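Local coordinates for N-acetylgalactosaminyltransferase 7 (Homo sapiens, PDB 6IWR), which belongs to the polypeptide GalNAc-transferase family, its chain joining a glycosyltransferase domain of the GT-A type to a ricin-type beta-trefoil lectin domain, at residues Y291-W296 with A458-S463; K303-T308 with T462-L467. One frame throughout, in Å; residues are numbered along the deposited sequence.

Contact 1 (Y291-W296 with A458-S463); sequences YARGAW and AYDITS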
loop_
_atom_site.group_PDB
_atom_site.type_symbol
_atom_site.label_atom_id
_atom_site.label_comp_id
_atom_site.label_asym_id
_atom_site.label_seq_id
_atom_site.Cartn_x
_atom_site.Cartn_y
_atom_site.Cartn_z
ATOM N N TYR A 291 -2.509 29.944 -0.321
ATOM C CA TYR A 291 -3.961 29.972 -0.251
ATOM C C TYR A 291 -4.542 29.087 -1.345
ATOM O O TYR A 291 -4.186 29.212 -2.519
ATOM C CB TYR A 291 -4.489 31.403 -0.358
ATOM C CG TYR A 291 -4.002 32.306 0.762
ATOM C CD1 TYR A 291 -3.493 31.775 1.937
ATOM C CD2 TYR A 291 -4.047 33.695 0.637
ATOM C CE1 TYR A 291 -3.036 32.600 2.950
ATOM C CE2 TYR A 291 -3.595 34.532 1.649
ATOM C CZ TYR A 291 -3.095 33.980 2.805
ATOM O OH TYR A 291 -2.623 34.793 3.819
ATOM N N ALA A 292 -5.430 28.187 -0.950
ATOM C CA ALA A 292 -6.165 27.343 -1.868
ATOM C C ALA A 292 -7.646 27.565 -1.631
ATOM O O ALA A 292 -8.071 27.996 -0.558
ATOM C CB ALA A 292 -5.793 25.870 -1.678
ATOM N N ARG A 293 -8.446 27.287 -2.648
ATOM C CA ARG A 293 -9.873 27.201 -2.423
ATOM C C ARG A 293 -10.288 25.743 -2.622
ATOM O O ARG A 293 -9.559 24.951 -3.235
ATOM C CB ARG A 293 -10.635 28.223 -3.308
ATOM C CG ARG A 293 -10.236 28.202 -4.757
ATOM C CD ARG A 293 -10.412 29.517 -5.507
ATOM N NE ARG A 293 -11.661 30.196 -5.218
ATOM C CZ ARG A 293 -12.703 30.291 -6.042
ATOM N NH1 ARG A 293 -13.770 30.983 -5.658
ATOM N NH2 ARG A 293 -12.691 29.712 -7.231
ATOM N N GLY A 294 -11.416 25.368 -2.016
ATOM C CA GLY A 294 -11.891 23.990 -2.072
ATOM C C GLY A 294 -12.670 23.712 -3.350
ATOM O O GLY A 294 -13.435 24.556 -3.833
ATOM N N ALA A 295 -12.490 22.504 -3.873
ATOM C CA ALA A 295 -13.014 22.126 -5.174
ATOM C C ALA A 295 -13.289 20.622 -5.158
ATOM O O ALA A 295 -13.303 19.985 -4.098
ATOM C CB ALA A 295 -12.036 22.549 -6.280
ATOM N N TRP A 296 -13.491 20.052 -6.345
ATOM C CA TRP A 296 -13.818 18.646 -6.504
ATOM C C TRP A 296 -13.610 18.290 -7.965
ATOM O O TRP A 296 -13.615 19.164 -8.829
ATOM C CB TRP A 296 -15.263 18.367 -6.081
ATOM C CG TRP A 296 -16.216 19.188 -6.866
ATOM C CD1 TRP A 296 -16.754 18.874 -8.077
ATOM C CD2 TRP A 296 -16.725 20.484 -6.522
ATOM N NE1 TRP A 296 -17.573 19.887 -8.513
ATOM C CE2 TRP A 296 -17.576 20.891 -7.579
ATOM C CE3 TRP A 296 -16.549 21.334 -5.426
ATOM C CZ2 TRP A 296 -18.245 22.118 -7.577
ATOM C CZ3 TRP A 296 -17.216 22.551 -5.417
ATOM C CH2 TRP A 296 -18.059 22.930 -6.489
ATOM N N ALA A 458 -17.671 29.146 -8.981
ATOM C CA ALA A 458 -16.746 28.011 -9.098
ATOM C C ALA A 458 -16.096 27.930 -10.485
ATOM O O ALA A 458 -15.663 26.865 -10.937
ATOM C CB ALA A 458 -17.440 26.695 -8.765
ATOM N N TYR A 459 -15.965 29.095 -11.124
ATOM C CA TYR A 459 -15.461 29.328 -12.475
ATOM C C TYR A 459 -14.065 28.758 -12.747
ATOM O O TYR A 459 -13.643 28.767 -13.903
ATOM C CB TYR A 459 -15.456 30.844 -12.715
ATOM C CG TYR A 459 -14.661 31.529 -11.625
ATOM C CD1 TYR A 459 -13.275 31.544 -11.669
ATOM C CD2 TYR A 459 -15.286 32.103 -10.518
ATOM C CE1 TYR A 459 -12.538 32.135 -10.682
ATOM C CE2 TYR A 459 -14.547 32.698 -9.522
ATOM C CZ TYR A 459 -13.166 32.704 -9.606
ATOM O OH TYR A 459 -12.392 33.284 -8.614
ATOM N N ASP A 460 -13.330 28.276 -11.739
ATOM C CA ASP A 460 -11.981 27.766 -12.000
ATOM C C ASP A 460 -11.870 26.248 -11.993
ATOM O O ASP A 460 -10.815 25.727 -12.382
ATOM C CB ASP A 460 -10.953 28.315 -10.996
ATOM C CG ASP A 460 -11.448 28.291 -9.571
ATOM O OD1 ASP A 460 -12.662 28.080 -9.389
ATOM O OD2 ASP A 460 -10.642 28.505 -8.633
ATOM N N ILE A 461 -12.914 25.520 -11.599
ATOM C CA ILE A 461 -12.748 24.084 -11.400
ATOM C C ILE A 461 -12.477 23.367 -12.721
ATOM O O ILE A 461 -11.557 22.544 -12.818
ATOM C CB ILE A 461 -13.970 23.492 -10.689
ATOM C CG1 ILE A 461 -13.951 23.943 -9.234
ATOM C CG2 ILE A 461 -13.993 21.967 -10.879
ATOM C CD1 ILE A 461 -15.209 23.620 -8.479
ATOM N N THR A 462 -13.286 23.632 -13.753
ATOM C CA THR A 462 -13.097 22.866 -14.983
ATOM C C THR A 462 -11.751 23.148 -15.616
ATOM O O THR A 462 -11.298 22.378 -16.470
ATOM C CB THR A 462 -14.182 23.151 -15.997
ATOM O OG1 THR A 462 -14.092 24.525 -16.400
ATOM C CG2 THR A 462 -15.544 22.857 -15.392
ATOM N N SER A 463 -11.091 24.219 -15.198
ATOM C CA SER A 463 -9.743 24.474 -15.670
ATOM C C SER A 463 -8.712 23.589 -14.975
ATOM O O SER A 463 -7.594 23.456 -15.469
ATOM C CB SER A 463 -9.432 25.959 -15.505
ATOM O OG SER A 463 -8.336 26.169 -14.656
#
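I461 and R293 bury more surface here than any other residue, one in an apolar contact and the other in a charged one. The side chain of I461 is extended, with CD1 anti to CA (chi2 170°), which brings this methyl over the face of W296. CD1 lies 3.5 Å from the centroid of the six-membered ring and 13° off its normal, a CH-pi contact. Further back, I461 CG1 rests on A295 CB at 3.8 Å, and I461 CG2 sits 3.5 Å from W296 O. The indole is itself boxed in by aromatic neighbours, with W298 and Y361 meeting it edge-to-face.

R293 goes to D460 instead. Its NH2 makes a salt bridge with OD1 of D460 at 2.7 Å and a hydrogen bond to OD2 of D460 at 2.8 Å; NH2 meets OD2 on its syn side, 32° out of the carboxylate plane. D460 CG lies level with the guanidinium, while the two planar groups are twisted against each other. Over one guanidinium face comes Y459 OH, 3.6 Å above the plane, its own hydrogen bonds going to T308 and E311. R293 NE and NH1 donate to the carbonyls of R323 and I457. The buried guanidinium is thus gripped by the D460 carboxylate and two backbone carbonyls, and the charge is met right beside an apolar cluster of I461, A295 and W296.

Contact 2 (K303-T308 with T462-L467); sequences KRVPLT and TSHYPL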
loop_
_atom_site.group_PDB
_atom_site.type_symbol
_atom_site.label_atom_id
_atom_site.label_comp_id
_atom_site.label_asym_id
_atom_site.label_seq_id
_atom_site.Cartn_x
_atom_site.Cartn_y
_atom_site.Cartn_z
ATOM N N LYS A 303 -10.829 18.183 -3.748
ATOM C CA LYS A 303 -9.629 18.677 -4.418
ATOM C C LYS A 303 -9.379 20.121 -3.985
ATOM O O LYS A 303 -10.304 20.835 -3.576
ATOM C CB LYS A 303 -9.761 18.637 -5.955
ATOM C CG LYS A 303 -9.951 17.268 -6.603
ATOM C CD LYS A 303 -8.692 16.416 -6.592
ATOM C CE LYS A 303 -8.959 15.037 -7.211
ATOM N NZ LYS A 303 -7.803 14.084 -7.040
ATOM N N ARG A 304 -8.127 20.568 -4.090
ATOM C CA ARG A 304 -7.795 21.947 -3.742
ATOM C C ARG A 304 -7.126 22.643 -4.921
ATOM O O ARG A 304 -6.292 22.054 -5.611
ATOM C CB ARG A 304 -6.898 22.012 -2.494
ATOM C CG ARG A 304 -7.585 21.499 -1.228
ATOM C CD ARG A 304 -6.591 21.316 -0.067
ATOM N NE ARG A 304 -6.250 22.583 0.596
ATOM C CZ ARG A 304 -5.063 23.186 0.527
ATOM N NH1 ARG A 304 -4.072 22.635 -0.177
ATOM N NH2 ARG A 304 -4.865 24.338 1.166
ATOM N N VAL A 305 -7.495 23.896 -5.163
ATOM C CA VAL A 305 -6.890 24.618 -6.278
ATOM C C VAL A 305 -6.406 25.969 -5.772
ATOM O O VAL A 305 -6.952 26.506 -4.800
ATOM C CB VAL A 305 -7.863 24.778 -7.459
ATOM C CG1 VAL A 305 -8.396 23.418 -7.921
ATOM C CG2 VAL A 305 -8.985 25.748 -7.090
ATOM N N PRO A 306 -5.391 26.552 -6.389
ATOM C CA PRO A 306 -4.844 27.809 -5.864
ATOM C C PRO A 306 -5.875 28.926 -5.910
ATOM O O PRO A 306 -6.783 28.935 -6.748
ATOM C CB PRO A 306 -3.667 28.094 -6.799
ATOM C CG PRO A 306 -4.031 27.379 -8.069
ATOM C CD PRO A 306 -4.738 26.133 -7.637
ATOM N N LEU A 307 -5.727 29.882 -4.992
ATOM C CA LEU A 307 -6.575 31.072 -5.010
ATOM C C LEU A 307 -6.370 31.842 -6.314
ATOM O O LEU A 307 -5.248 31.991 -6.797
ATOM C CB LEU A 307 -6.274 31.962 -3.801
ATOM C CG LEU A 307 -7.112 33.235 -3.675
ATOM C CD1 LEU A 307 -8.554 32.917 -3.400
ATOM C CD2 LEU A 307 -6.551 34.090 -2.570
ATOM N N THR A 308 -7.447 32.328 -6.874
ATOM C CA THR A 308 -7.394 32.842 -8.231
ATOM C C THR A 308 -7.076 34.328 -8.255
ATOM O O THR A 308 -7.273 35.043 -7.267
ATOM C CB THR A 308 -8.727 32.636 -8.907
ATOM O OG1 THR A 308 -9.691 33.393 -8.168
ATOM C CG2 THR A 308 -9.110 31.178 -8.942
ATOM N N THR A 462 -13.286 23.632 -13.753
ATOM C CA THR A 462 -13.097 22.866 -14.983
ATOM C C THR A 462 -11.751 23.148 -15.616
ATOM O O THR A 462 -11.298 22.378 -16.470
ATOM C CB THR A 462 -14.182 23.151 -15.997
ATOM O OG1 THR A 462 -14.092 24.525 -16.400
ATOM C CG2 THR A 462 -15.544 22.857 -15.392
ATOM N N SER A 463 -11.091 24.219 -15.198
ATOM C CA SER A 463 -9.743 24.474 -15.670
ATOM C C SER A 463 -8.712 23.589 -14.975
ATOM O O SER A 463 -7.594 23.456 -15.469
ATOM C CB SER A 463 -9.432 25.959 -15.505
ATOM O OG SER A 463 -8.336 26.169 -14.656
ATOM N N HIS A 464 -9.069 22.933 -13.876
ATOM C CA HIS A 464 -8.172 21.977 -13.235
ATOM C C HIS A 464 -8.664 20.542 -13.316
ATOM O O HIS A 464 -7.844 19.617 -13.315
ATOM C CB HIS A 464 -7.964 22.323 -11.751
ATOM C CG HIS A 464 -7.220 23.600 -11.521
ATOM N ND1 HIS A 464 -5.847 23.653 -11.429
ATOM C CD2 HIS A 464 -7.656 24.869 -11.354
ATOM C CE1 HIS A 464 -5.468 24.901 -11.221
ATOM N NE2 HIS A 464 -6.547 25.659 -11.173
ATOM N N TYR A 465 -9.981 20.341 -13.343
ATOM C CA TYR A 465 -10.604 19.027 -13.504
ATOM C C TYR A 465 -11.634 19.186 -14.616
ATOM O O TYR A 465 -12.794 19.552 -14.368
ATOM C CB TYR A 465 -11.186 18.539 -12.176
ATOM C CG TYR A 465 -10.105 18.493 -11.124
ATOM C CD1 TYR A 465 -9.259 17.415 -11.044
ATOM C CD2 TYR A 465 -9.887 19.560 -10.274
ATOM C CE1 TYR A 465 -8.238 17.367 -10.125
ATOM C CE2 TYR A 465 -8.866 19.529 -9.326
ATOM C CZ TYR A 465 -8.037 18.422 -9.260
ATOM O OH TYR A 465 -6.996 18.351 -8.335
ATOM N N PRO A 466 -11.218 18.960 -15.871
ATOM C CA PRO A 466 -12.115 19.176 -17.022
ATOM C C PRO A 466 -13.352 18.292 -16.966
ATOM O O PRO A 466 -13.354 17.217 -16.366
ATOM C CB PRO A 466 -11.246 18.812 -18.228
ATOM C CG PRO A 466 -9.820 18.887 -17.733
ATOM C CD PRO A 466 -9.839 18.619 -16.263
ATOM N N LEU A 467 -14.413 18.755 -17.609
ATOM C CA LEU A 467 -15.618 17.946 -17.729
ATOM C C LEU A 467 -15.286 16.643 -18.454
ATOM O O LEU A 467 -14.594 16.676 -19.477
ATOM C CB LEU A 467 -16.689 18.706 -18.496
ATOM C CG LEU A 467 -17.657 19.599 -17.706
ATOM C CD1 LEU A 467 -17.132 19.836 -16.281
ATOM C CD2 LEU A 467 -17.973 20.913 -18.441
#
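Y465 packs closely against K303 and the buried V305, and of all the residues in this contact it has the most surface buried. K303 lays its aliphatic chain across the phenol. CG stands over the ring face, 3.9 Å from the centroid and 28° off the normal, and the bend at chi2 (-73°) turns CD toward the hydroxyl end of the ring. V305 CG1 touches two rings of the 462-467 loop: it meets the edge of Y465 at CE2, 4.2 Å away, and lies over one face of the H464 imidazole, 4.0 Å from the centroid in a CH-pi contact. One branch of a buried valine therefore serves a face and a rim at once.

The contact grows looser toward the solvent, where H464 is exposed and P306, with little of its surface covered, meets it just tip to tip, CD to CE1 at 3.9 Å. No hydrogen bond crosses between the two segments, so carbon contacts carry the interface, although Y465 O accepts a bond from W298 NE1 in the turn of the hairpin. This is a loop packed on a beta hairpin: strands 292-296 and 302-306 pair in the GT-A-type domain, and the irregular 462-467 segment lies against the second.

Coming from the N terminus, the chain reaches strand 292-296 after much of the GT-A-type fold has been laid down, turns, and returns as strand 302-306; the two are hydrogen-bonded neighbours, with R293 N 2.7 Å from V305 O. It then runs through some 150 residues, ending in helix 450-457, before the loop that follows comes back to this hairpin. Contact 1 closes on that loop first and contact 2 a few residues later, sharing T462 and S463, so the two closures cross rather than nest. The contacts also touch where D460 packs on T308. Together they fasten both hairpin strands to the loop that leads on to strand 471-474.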